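Local coordinates for protein peptidyl tryptophan dihydroxylase (Pseudomonas putida, PDB 7CTQ) that probably uses FAD to dihydroxylate a peptidyl tryptophan, a step essential for making the tryptophylquinone cofactor of quinohemoprotein amine dehydrogenase, at residues A395-E400 with E408-G413. Residues are numbered along the deposited sequence; the frame is centred on the assembly and turned at random.
Sequences APAVRE and EAVVSG
V410 sets its two methyl groups against A397 and E400 of helix 395-402, where two consecutive short helices pack side by side in the small C-terminal helical part of this flavoprotein monooxygenase. The short helix 407-410 follows helix 395-402 after a brief connection and lies beside it, bringing the CA atoms of A397 and V410 to 5.9 Å. A397 and E400, three residues apart, stand about one turn from each other, and V410 spans them. Its CG1, anti to the backbone N (chi1 171°), meets the methyl of A397, with A397 CB 3.6 Å from V410 CG1. CG2, the other branch, lies alongside E400, 3.9 Å from E400 CB. The E400 side chain, extended beyond CG, runs past the valine in the opposite direction and carries its carboxylate beside the methyls, E400 OE1 being 3.7 Å from V410 CG2. That oxygen also forms a salt bridge with R405 in the connection, and R405 also touches V410, placing the charged pair at the border of the apolar contact. No hydrogen bond joins the two segments, and the buried surface is small, 146 Å² in all. V398 faces strands 359-367 and 370-378 through V360 and V377, while V411 rests on V422 of helix 416-428. The centre of this surface contact lies about 38 Å from the centre of the chain. Just beyond V410, the chain turns at S412, and A409 O accepts two hydrogen bonds from that serine, both from the same face of its carbonyl plane: from S412 N at 3.2 Å and from S412 OG at 3.0 Å, the hydroxyl tilted 26° from the plane.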
loop_
_atom_site.group_PDB
_atom_site.type_symbol
_atom_site.label_atom_id
_atom_site.label_comp_id
_atom_site.label_asym_id
_atom_site.label_seq_id
_atom_site.Cartn_x
_atom_site.Cartn_y
_atom_site.Cartn_z
ATOM N N ALA A 395 29.486 -7.601 -4.551
ATOM C CA ALA A 395 29.711 -8.659 -5.535
ATOM C C ALA A 395 31.183 -9.011 -5.731
ATOM O O ALA A 395 31.486 -10.215 -5.845
ATOM C CB ALA A 395 29.068 -8.273 -6.878
ATOM N N PRO A 396 32.130 -8.062 -5.775
ATOM C CA PRO A 396 33.544 -8.477 -5.910
ATOM C C PRO A 396 34.016 -9.340 -4.751
ATOM O O PRO A 396 34.652 -10.384 -4.965
ATOM C CB PRO A 396 34.293 -7.140 -5.978
ATOM C CG PRO A 396 33.284 -6.157 -6.462
ATOM C CD PRO A 396 31.991 -6.593 -5.827
ATOM N N ALA A 397 33.711 -8.925 -3.520
ATOM C CA ALA A 397 34.069 -9.728 -2.357
ATOM C C ALA A 397 33.461 -11.125 -2.439
ATOM O O ALA A 397 34.150 -12.122 -2.212
ATOM C CB ALA A 397 33.626 -9.015 -1.079
ATOM N N VAL A 398 32.168 -11.220 -2.773
ATOM C CA VAL A 398 31.505 -12.525 -2.770
ATOM C C VAL A 398 32.029 -13.398 -3.906
ATOM O O VAL A 398 32.178 -14.616 -3.754
ATOM C CB VAL A 398 29.973 -12.355 -2.837
ATOM C CG1 VAL A 398 29.300 -13.697 -3.049
ATOM C CG2 VAL A 398 29.455 -11.679 -1.569
ATOM N N ARG A 399 32.305 -12.797 -5.067
ATOM C CA ARG A 399 32.991 -13.529 -6.125
ATOM C C ARG A 399 34.296 -14.119 -5.602
ATOM O O ARG A 399 34.554 -15.320 -5.758
ATOM C CB ARG A 399 33.253 -12.605 -7.325
ATOM C CG ARG A 399 32.130 -12.560 -8.353
ATOM C CD ARG A 399 32.530 -11.647 -9.508
ATOM N NE ARG A 399 31.617 -11.718 -10.646
ATOM C CZ ARG A 399 31.615 -12.692 -11.553
ATOM N NH1 ARG A 399 32.469 -13.712 -11.457
ATOM N NH2 ARG A 399 30.746 -12.653 -12.559
ATOM N N GLU A 400 35.127 -13.289 -4.955
ATOM C CA GLU A 400 36.403 -13.802 -4.446
ATOM C C GLU A 400 36.178 -14.867 -3.377
ATOM O O GLU A 400 36.832 -15.918 -3.394
ATOM C CB GLU A 400 37.260 -12.658 -3.902
ATOM C CG GLU A 400 37.822 -11.739 -4.983
ATOM C CD GLU A 400 38.888 -10.784 -4.458
ATOM O OE1 GLU A 400 38.935 -10.544 -3.230
ATOM O OE2 GLU A 400 39.686 -10.278 -5.278
ATOM N N GLU A 408 39.869 -12.697 5.285
ATOM C CA GLU A 408 40.790 -11.654 5.725
ATOM C C GLU A 408 41.442 -10.951 4.539
ATOM O O GLU A 408 41.508 -9.716 4.499
ATOM C CB GLU A 408 41.845 -12.255 6.655
ATOM C CG GLU A 408 41.302 -12.590 8.038
ATOM C CD GLU A 408 42.012 -11.843 9.169
ATOM O OE1 GLU A 408 42.760 -10.881 8.880
ATOM O OE2 GLU A 408 41.814 -12.220 10.349
ATOM N N ALA A 409 41.894 -11.720 3.545
ATOM C CA ALA A 409 42.481 -11.124 2.345
ATOM C C ALA A 409 41.445 -10.351 1.530
ATOM O O ALA A 409 41.749 -9.281 0.987
ATOM C CB ALA A 409 43.127 -12.214 1.486
ATOM N N VAL A 410 40.218 -10.880 1.430
ATOM C CA VAL A 410 39.187 -10.268 0.589
ATOM C C VAL A 410 38.888 -8.845 1.044
ATOM O O VAL A 410 38.697 -7.938 0.221
ATOM C CB VAL A 410 37.918 -11.145 0.587
ATOM C CG1 VAL A 410 36.758 -10.429 -0.085
ATOM C CG2 VAL A 410 38.193 -12.470 -0.104
ATOM N N VAL A 411 38.876 -8.616 2.356
ATOM C CA VAL A 411 38.485 -7.329 2.916
ATOM C C VAL A 411 39.690 -6.479 3.320
ATOM O O VAL A 411 39.514 -5.385 3.869
ATOM C CB VAL A 411 37.533 -7.533 4.105
ATOM C CG1 VAL A 411 36.428 -8.502 3.715
ATOM C CG2 VAL A 411 38.292 -8.071 5.305
ATOM N N SER A 412 40.909 -6.945 3.048
ATOM C CA SER A 412 42.102 -6.266 3.548
ATOM C C SER A 412 42.284 -4.865 2.973
ATOM O O SER A 412 43.055 -4.077 3.533
ATOM C CB SER A 412 43.336 -7.102 3.239
ATOM O OG SER A 412 43.579 -7.089 1.847
ATOM N N GLY A 413 41.602 -4.531 1.879
ATOM C CA GLY A 413 41.771 -3.218 1.299
ATOM C C GLY A 413 40.891 -2.135 1.878
ATOM O O GLY A 413 41.125 -0.952 1.602
#